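PDB 2ZO4: metallo-beta-lactamase family protein from Thermus thermophilus, which binds two zinc ions in a metallo-beta-lactamase fold and is probably a metal-dependent hydrolase, its substrate not being established. Local coordinates for residues 7-11 and 23-28. Residues are numbered along the deposited sequence; the frame is centred on the assembly and turned at random.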
loop_
_atom_site.group_PDB
_atom_site.type_symbol
_atom_site.label_atom_id
_atom_site.label_comp_id
_atom_site.label_asym_id
_atom_site.label_seq_id
_atom_site.Cartn_x
_atom_site.Cartn_y
_atom_site.Cartn_z
ATOM N N GLY A 7 14.492 19.465 -6.919
ATOM C CA GLY A 7 14.864 18.541 -5.850
ATOM C C GLY A 7 13.827 17.477 -5.520
ATOM O O GLY A 7 13.875 16.889 -4.441
ATOM N N LEU A 8 12.888 17.238 -6.437
ATOM C CA LEU A 8 11.931 16.133 -6.321
ATOM C C LEU A 8 11.813 15.405 -7.658
ATOM O O LEU A 8 11.386 15.994 -8.654
ATOM C CB LEU A 8 10.555 16.625 -5.840
ATOM C CG LEU A 8 9.370 15.639 -5.849
ATOM C CD1 LEU A 8 9.492 14.579 -4.759
ATOM C CD2 LEU A 8 8.044 16.369 -5.711
ATOM N N TYR A 9 12.184 14.124 -7.665
ATOM C CA TYR A 9 12.276 13.335 -8.896
ATOM C C TYR A 9 11.448 12.055 -8.840
ATOM O O TYR A 9 11.419 11.371 -7.817
ATOM C CB TYR A 9 13.743 12.971 -9.199
ATOM C CG TYR A 9 14.682 14.155 -9.231
ATOM C CD1 TYR A 9 14.952 14.822 -10.427
ATOM C CD2 TYR A 9 15.293 14.614 -8.067
ATOM C CE1 TYR A 9 15.805 15.919 -10.459
ATOM C CE2 TYR A 9 16.149 15.707 -8.091
ATOM C CZ TYR A 9 16.399 16.355 -9.289
ATOM O OH TYR A 9 17.249 17.441 -9.315
ATOM N N LEU A 10 10.788 11.740 -9.953
ATOM C CA LEU A 10 10.090 10.469 -10.123
ATOM C C LEU A 10 11.070 9.374 -10.554
ATOM O O LEU A 10 11.800 9.537 -11.534
ATOM C CB LEU A 10 8.956 10.606 -11.150
ATOM C CG LEU A 10 8.404 9.322 -11.786
ATOM C CD1 LEU A 10 7.593 8.502 -10.792
ATOM C CD2 LEU A 10 7.574 9.641 -13.015
ATOM N N LEU A 11 11.071 8.266 -9.813
ATOM C CA LEU A 11 11.960 7.129 -10.072
ATOM C C LEU A 11 11.149 5.847 -10.300
ATOM O O LEU A 11 10.822 5.140 -9.340
ATOM C CB LEU A 11 12.943 6.930 -8.907
ATOM C CG LEU A 11 14.253 7.726 -8.851
ATOM C CD1 LEU A 11 14.032 9.221 -8.769
ATOM C CD2 LEU A 11 15.111 7.270 -7.680
ATOM N N ASN A 23 6.541 3.491 -8.400
ATOM C CA ASN A 23 7.060 4.857 -8.411
ATOM C C ASN A 23 7.680 5.240 -7.073
ATOM O O ASN A 23 6.984 5.323 -6.050
ATOM C CB ASN A 23 5.953 5.856 -8.757
ATOM C CG ASN A 23 5.393 5.656 -10.145
ATOM O OD1 ASN A 23 6.117 5.291 -11.071
ATOM N ND2 ASN A 23 4.095 5.892 -10.300
ATOM N N LEU A 24 8.988 5.463 -7.091
ATOM C CA LEU A 24 9.709 5.994 -5.943
ATOM C C LEU A 24 9.938 7.482 -6.162
ATOM O O LEU A 24 9.898 7.962 -7.301
ATOM C CB LEU A 24 11.052 5.284 -5.767
ATOM C CG LEU A 24 11.141 3.761 -5.914
ATOM C CD1 LEU A 24 12.538 3.299 -5.538
ATOM C CD2 LEU A 24 10.089 3.047 -5.069
ATOM N N TYR A 25 10.173 8.210 -5.075
ATOM C CA TYR A 25 10.387 9.652 -5.154
ATOM C C TYR A 25 11.641 10.064 -4.393
ATOM O O TYR A 25 11.767 9.804 -3.194
ATOM C CB TYR A 25 9.129 10.412 -4.694
ATOM C CG TYR A 25 7.946 10.092 -5.584
ATOM C CD1 TYR A 25 7.737 10.791 -6.770
ATOM C CD2 TYR A 25 7.070 9.052 -5.267
ATOM C CE1 TYR A 25 6.675 10.479 -7.612
ATOM C CE2 TYR A 25 6.005 8.731 -6.106
ATOM C CZ TYR A 25 5.818 9.454 -7.276
ATOM O OH TYR A 25 4.769 9.147 -8.111
ATOM N N LEU A 26 12.569 10.686 -5.117
ATOM C CA LEU A 26 13.853 11.121 -4.575
ATOM C C LEU A 26 13.787 12.610 -4.235
ATOM O O LEU A 26 13.408 13.434 -5.074
ATOM C CB LEU A 26 14.967 10.851 -5.602
ATOM C CG LEU A 26 16.471 10.967 -5.301
ATOM C CD1 LEU A 26 16.930 12.387 -4.981
ATOM C CD2 LEU A 26 16.906 10.003 -4.202
ATOM N N LEU A 27 14.138 12.937 -2.997
ATOM C CA LEU A 27 14.205 14.325 -2.552
ATOM C C LEU A 27 15.651 14.690 -2.264
ATOM O O LEU A 27 16.322 14.008 -1.498
ATOM C CB LEU A 27 13.338 14.558 -1.310
ATOM C CG LEU A 27 11.814 14.644 -1.456
ATOM C CD1 LEU A 27 11.190 13.284 -1.710
ATOM C CD2 LEU A 27 11.206 15.261 -0.210
ATOM N N GLN A 28 16.130 15.752 -2.901
ATOM C CA GLN A 28 17.482 16.252 -2.664
ATOM C C GLN A 28 17.433 17.757 -2.393
ATOM O O GLN A 28 16.724 18.492 -3.072
ATOM C CB GLN A 28 18.379 15.946 -3.871
ATOM C CG GLN A 28 19.855 16.307 -3.692
ATOM C CD GLN A 28 20.682 16.023 -4.938
ATOM O OE1 GLN A 28 20.176 16.067 -6.059
ATOM N NE2 GLN A 28 21.959 15.728 -4.743
#
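Residues 7-11 and 23-28 run antiparallel, their strand axes 154° apart in direction and 4.7 Å apart at closest approach. They form the N-terminal beta hairpin of the metallo-beta-lactamase fold, with strand 8-14 at the edge of its sheet. Tyr9 and Leu26 make a hydrogen-bonded pair: Tyr9 N to Leu26 O is 2.9 Å and Leu26 N to Tyr9 O is 3.0 Å. Leu11 and Leu24 repeat this pattern. At the other end, Gln28 N donates to Gly7 O at 3.0 Å. Gly7 has positive phi, and a CB there would clash with Gln28 O.

Side chains alternate between the two faces. Leu11, Leu24 and Leu26 pack against helix 43-55, and Leu11 CD1 lies 3.7 Å from Leu26 CB. Leu8, Leu10, Tyr25 and Leu27 occupy the other face. There Tyr25 OH bonds to Ala231 O, linking the hairpin to the second sheet. Asn23 ND2 bonds to Phe234 O, beside the zinc ligand His233. Across the hairpin, Leu10 CD1 sits 3.5 Å from Asn23 OD1.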